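Response regulator receiver protein (Sinorhizobium medicae, PDB 2RDM) is probably a two-component signalling protein of the CheY-like receiver type, taking a phosphoryl group on an aspartate to switch its conformation. Local coordinates at residues Ala41-Lys46 with Gln68-Ala73; Pro81-Ile85 with Ser95-Pro99. The protein carries 1 engineered substitution. All blocks are in the same frame, centred on the assembly; numbering follows the deposited sequence.

Interaction 1 of 2, residues Ala41-Lys46 with Gln68-Ala73; sequences AIEMLK and QVARVA. Engineered in segment 41-46: M44 (natural residue Leu).
I42 and L45 of helix 41-46 meet V69, V72 and A73 of helix 68-73 where the two helices run side by side, their axes 9.6 Å apart and only 3° from parallel. The backbones come nearest at I42 and V69, with the next close pair one turn on at L45 and A73. Such alignment is what the doubly wound receiver fold gives: both helices follow parallel strands and pack on the same side of the sheet. I42 and V72 form the outer layer and cross at about a right angle, CG1 of I42 lying 3.9 Å from CG2 of V72. With its CG1 branch anti to the carbonyl carbon (chi1 -71°), I42 also carries CD1 across to V69 CA, at 4.1 Å. V72 CG2 lies against CG1 and CD1 of I42, and I42 CG2 reaches both V72 methyls. Nearer the sheet, L45 straddles A73, whose CB is 3.8 Å from L45 CD1 and 3.9 Å from L45 CD2. V69 CG1 lies 3.9 Å from A41 CB and also touches L45 CD1. Beneath this layer A41 and L45 rest on L9 of strand 7-11, V69 on T56 and A73 on V54. The side-chain contacts between the helices are apolar, so cohesion rests on burial and fit, with K46 at the exposed margin.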
loop_
_atom_site.group_PDB
_atom_site.type_symbol
_atom_site.label_atom_id
_atom_site.label_comp_id
_atom_site.label_asym_id
_atom_site.label_seq_id
_atom_site.Cartn_x
_atom_site.Cartn_y
_atom_site.Cartn_z
ATOM N N ALA A 41 -5.702 2.711 -31.049
ATOM C CA ALA A 41 -5.427 1.929 -29.825
ATOM C C ALA A 41 -6.586 0.983 -29.464
ATOM O O ALA A 41 -6.372 -0.200 -29.159
ATOM C CB ALA A 41 -5.103 2.860 -28.661
ATOM N N ILE A 42 -7.811 1.493 -29.522
ATOM C CA ILE A 42 -9.017 0.693 -29.201
ATOM C C ILE A 42 -9.205 -0.459 -30.205
ATOM O O ILE A 42 -9.476 -1.596 -29.813
ATOM C CB ILE A 42 -10.264 1.609 -29.089
ATOM C CG1 ILE A 42 -10.157 2.451 -27.813
ATOM C CG2 ILE A 42 -11.582 0.809 -29.096
ATOM C CD1 ILE A 42 -11.091 3.626 -27.743
ATOM N N GLU A 43 -8.989 -0.164 -31.484
ATOM C CA GLU A 43 -9.037 -1.180 -32.538
ATOM C C GLU A 43 -8.055 -2.317 -32.251
ATOM O O GLU A 43 -8.427 -3.488 -32.322
ATOM C CB GLU A 43 -8.755 -0.555 -33.904
ATOM C CG GLU A 43 -8.870 -1.532 -35.070
ATOM C CD GLU A 43 -8.635 -0.857 -36.407
ATOM O OE1 GLU A 43 -7.515 -0.363 -36.634
ATOM O OE2 GLU A 43 -9.571 -0.816 -37.232
HETATM N N MSE A 44 -6.847 -1.955 -31.886
HETATM C CA MSE A 44 -5.861 -2.919 -31.537
HETATM C C MSE A 44 -6.244 -3.750 -30.326
HETATM O O MSE A 44 -6.125 -4.945 -30.337
HETATM C CB MSE A 44 -4.519 -2.247 -31.375
HETATM C CG MSE A 44 -3.405 -3.173 -31.211
HETATM SE SE MSE A 44 -2.857 -4.109 -32.792
HETATM C CE MSE A 44 -3.477 -2.916 -34.029
ATOM N N LEU A 45 -6.718 -3.097 -29.289
ATOM C CA LEU A 45 -7.198 -3.792 -28.089
ATOM C C LEU A 45 -8.305 -4.788 -28.420
ATOM O O LEU A 45 -8.296 -5.916 -27.926
ATOM C CB LEU A 45 -7.679 -2.792 -27.035
ATOM C CG LEU A 45 -6.566 -2.100 -26.247
ATOM C CD1 LEU A 45 -7.006 -0.756 -25.682
ATOM C CD2 LEU A 45 -6.029 -2.993 -25.129
ATOM N N LYS A 46 -9.215 -4.382 -29.300
ATOM C CA LYS A 46 -10.361 -5.214 -29.677
ATOM C C LYS A 46 -10.028 -6.310 -30.694
ATOM O O LYS A 46 -10.849 -7.187 -30.954
ATOM C CB LYS A 46 -11.501 -4.343 -30.211
ATOM C CG LYS A 46 -12.244 -3.568 -29.135
ATOM C CD LYS A 46 -13.394 -2.771 -29.736
ATOM C CE LYS A 46 -14.176 -2.012 -28.669
ATOM N NZ LYS A 46 -14.871 -2.917 -27.713
ATOM N N GLN A 68 -10.998 6.987 -22.452
ATOM C CA GLN A 68 -11.814 5.965 -23.089
ATOM C C GLN A 68 -10.987 4.762 -23.534
ATOM O O GLN A 68 -11.450 3.608 -23.430
ATOM C CB GLN A 68 -12.627 6.548 -24.242
ATOM C CG GLN A 68 -13.722 5.625 -24.761
ATOM C CD GLN A 68 -14.479 4.866 -23.667
ATOM O OE1 GLN A 68 -14.995 5.452 -22.712
ATOM N NE2 GLN A 68 -14.569 3.554 -23.826
ATOM N N VAL A 69 -9.747 5.010 -23.971
ATOM C CA VAL A 69 -8.811 3.925 -24.329
ATOM C C VAL A 69 -8.625 2.989 -23.136
ATOM O O VAL A 69 -8.710 1.761 -23.276
ATOM C CB VAL A 69 -7.411 4.450 -24.790
ATOM C CG1 VAL A 69 -6.441 3.276 -25.030
ATOM C CG2 VAL A 69 -7.540 5.257 -26.068
ATOM N N ALA A 70 -8.397 3.583 -21.965
ATOM C CA ALA A 70 -8.160 2.795 -20.747
ATOM C C ALA A 70 -9.379 1.958 -20.328
ATOM O O ALA A 70 -9.228 0.823 -19.861
ATOM C CB ALA A 70 -7.700 3.710 -19.618
ATOM N N ARG A 71 -10.577 2.511 -20.508
ATOM C CA ARG A 71 -11.819 1.803 -20.190
ATOM C C ARG A 71 -11.959 0.569 -21.055
ATOM O O ARG A 71 -12.268 -0.506 -20.544
ATOM C CB ARG A 71 -13.040 2.706 -20.348
ATOM C CG ARG A 71 -13.000 3.881 -19.413
ATOM C CD ARG A 71 -14.365 4.505 -19.139
ATOM N NE ARG A 71 -14.169 5.894 -18.732
ATOM C CZ ARG A 71 -13.764 6.267 -17.520
ATOM N NH1 ARG A 71 -13.538 5.348 -16.568
ATOM N NH2 ARG A 71 -13.589 7.558 -17.260
ATOM N N VAL A 72 -11.698 0.727 -22.356
ATOM C CA VAL A 72 -11.732 -0.413 -23.291
ATOM C C VAL A 72 -10.704 -1.479 -22.893
ATOM O O VAL A 72 -11.032 -2.674 -22.812
ATOM C CB VAL A 72 -11.526 0.038 -24.749
ATOM C CG1 VAL A 72 -11.449 -1.159 -25.672
ATOM C CG2 VAL A 72 -12.674 0.946 -25.176
ATOM N N ALA A 73 -9.480 -1.039 -22.599
ATOM C CA ALA A 73 -8.421 -1.964 -22.137
ATOM C C ALA A 73 -8.863 -2.759 -20.915
ATOM O O ALA A 73 -8.650 -3.982 -20.845
ATOM C CB ALA A 73 -7.102 -1.205 -21.860
#

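Interaction 2 of 2, residues Pro81-Ile85 with Ser95-Pro99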
loop_
_atom_site.group_PDB
_atom_site.type_symbol
_atom_site.label_atom_id
_atom_site.label_comp_id
_atom_site.label_asym_id
_atom_site.label_seq_id
_atom_site.Cartn_x
_atom_site.Cartn_y
_atom_site.Cartn_z
ATOM N N PRO A 81 -2.370 -3.136 -16.770
ATOM C CA PRO A 81 -1.551 -1.982 -16.427
ATOM C C PRO A 81 -1.888 -0.769 -17.306
ATOM O O PRO A 81 -1.908 -0.874 -18.528
ATOM C CB PRO A 81 -0.137 -2.470 -16.715
ATOM C CG PRO A 81 -0.215 -3.948 -16.411
ATOM C CD PRO A 81 -1.540 -4.336 -17.005
ATOM N N ILE A 82 -2.169 0.359 -16.677
ATOM C CA ILE A 82 -2.559 1.548 -17.434
ATOM C C ILE A 82 -1.690 2.700 -16.946
ATOM O O ILE A 82 -1.692 2.995 -15.751
ATOM C CB ILE A 82 -4.047 1.903 -17.219
ATOM C CG1 ILE A 82 -4.977 0.781 -17.703
ATOM C CG2 ILE A 82 -4.395 3.263 -17.865
ATOM C CD1 ILE A 82 -5.033 0.583 -19.202
ATOM N N VAL A 83 -0.916 3.289 -17.857
ATOM C CA VAL A 83 -0.164 4.514 -17.580
ATOM C C VAL A 83 -0.653 5.585 -18.541
ATOM O O VAL A 83 -0.542 5.425 -19.760
ATOM C CB VAL A 83 1.363 4.340 -17.764
ATOM C CG1 VAL A 83 2.108 5.650 -17.460
ATOM C CG2 VAL A 83 1.917 3.215 -16.851
ATOM N N TYR A 84 -1.132 6.693 -17.991
ATOM C CA TYR A 84 -1.518 7.843 -18.803
ATOM C C TYR A 84 -0.361 8.814 -18.926
ATOM O O TYR A 84 0.395 9.008 -17.978
ATOM C CB TYR A 84 -2.681 8.588 -18.166
ATOM C CG TYR A 84 -3.938 7.778 -17.873
ATOM C CD1 TYR A 84 -4.839 7.449 -18.893
ATOM C CD2 TYR A 84 -4.228 7.359 -16.572
ATOM C CE1 TYR A 84 -5.998 6.736 -18.617
ATOM C CE2 TYR A 84 -5.389 6.642 -16.282
ATOM C CZ TYR A 84 -6.250 6.308 -17.312
ATOM O OH TYR A 84 -7.400 5.653 -17.027
ATOM N N ILE A 85 -0.255 9.477 -20.079
ATOM C CA ILE A 85 0.802 10.459 -20.327
ATOM C C ILE A 85 0.147 11.779 -20.725
ATOM O O ILE A 85 -0.499 11.845 -21.767
ATOM C CB ILE A 85 1.747 10.012 -21.478
ATOM C CG1 ILE A 85 2.384 8.641 -21.208
ATOM C CG2 ILE A 85 2.797 11.080 -21.780
ATOM C CD1 ILE A 85 3.130 8.492 -19.918
ATOM N N SER A 95 -11.003 12.202 -11.558
ATOM C CA SER A 95 -12.373 11.904 -11.937
ATOM C C SER A 95 -12.514 10.948 -13.130
ATOM O O SER A 95 -13.589 10.389 -13.338
ATOM C CB SER A 95 -13.139 13.195 -12.212
ATOM O OG SER A 95 -12.453 13.950 -13.181
ATOM N N ASN A 96 -11.441 10.753 -13.898
ATOM C CA ASN A 96 -11.532 9.998 -15.153
ATOM C C ASN A 96 -10.637 8.761 -15.259
ATOM O O ASN A 96 -10.904 7.881 -16.077
ATOM C CB ASN A 96 -11.257 10.903 -16.350
ATOM C CG ASN A 96 -12.271 12.010 -16.492
ATOM O OD1 ASN A 96 -13.410 11.774 -16.880
ATOM N ND2 ASN A 96 -11.858 13.229 -16.183
ATOM N N GLY A 97 -9.570 8.716 -14.464
ATOM C CA GLY A 97 -8.632 7.583 -14.494
ATOM C C GLY A 97 -9.282 6.337 -13.942
ATOM O O GLY A 97 -10.217 6.421 -13.155
ATOM N N VAL A 98 -8.798 5.169 -14.371
ATOM C CA VAL A 98 -9.302 3.900 -13.869
ATOM C C VAL A 98 -8.559 3.512 -12.581
ATOM O O VAL A 98 -7.454 3.988 -12.330
ATOM C CB VAL A 98 -9.176 2.755 -14.936
ATOM C CG1 VAL A 98 -10.111 3.004 -16.112
ATOM C CG2 VAL A 98 -7.739 2.583 -15.422
ATOM N N PRO A 99 -9.151 2.644 -11.750
ATOM C CA PRO A 99 -8.428 2.330 -10.520
ATOM C C PRO A 99 -7.058 1.710 -10.777
ATOM O O PRO A 99 -6.893 0.985 -11.757
ATOM C CB PRO A 99 -9.335 1.308 -9.858
ATOM C CG PRO A 99 -10.690 1.609 -10.398
ATOM C CD PRO A 99 -10.444 1.938 -11.811
HETATM O O HOH W 1 -9.749 6.135 -17.939
#
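Y84 extends from the strand 82-86 toward the loop at G97 and V98, with its phenol oxygen reaching the loop backbone. Both segments belong to a beta-alpha-beta unit of the receiver fold, in which strand 82-86, helix 93-96 and strand 102-105 follow in turn. With CG anti to the carbonyl carbon (chi1 -56°), Y84 directs its OH at the first residues beyond the helix. The amide N of V98 lies at the ring edge, near the ring plane, and donates to Y84 OH over 3.0 Å at an N-H...O angle of 149°, somewhat bent. G97 CA approaches the Y84 ring obliquely and lies 3.4 Å from Y84 OH. On one face of the ring sits I82 CG2, 3.6 Å above the plane and displaced toward the rim. I82 and V98 cross at about a right angle, with I82 CG1 4.0 Å from V98 CG2. V98 CG2 is also 3.5 Å from Y84 OH, so V98 serves the tyrosine with its amide and packs against both strand residues with one branch. The rings of W67 and W93 also meet the Y84 ring, W93 the more steeply turned, and S95 of a second subunit packs on V98. The hydroxyl is used twice: besides accepting from V98 N, Y84 OH donates to a water 2.6 Å away, which in turn donates to N96 O over 2.8 Å.

Interactions 1 and 2 are both largely buried and share one side of the sheet, with centres about 12 Å apart. Helix 66-76 connects them: V69, V72 and A73 serve the helix pair, while A70 packs on I82 and Y84, and A73 on I82. Interaction 1 joins two neighbouring helices above the middle of the sheet, mainly through aliphatic side chains. In interaction 2, nearer the sheet's edge strand 102-105, a strand meets an irregular loop, and backbone amide, phenol and water join the apolar packing. The second subunit touches both: R71 of segment 68-73 hydrogen-bonds to S95 O of the neighbouring chain, and S95 O of segment 95-99 accepts from R71 of that chain.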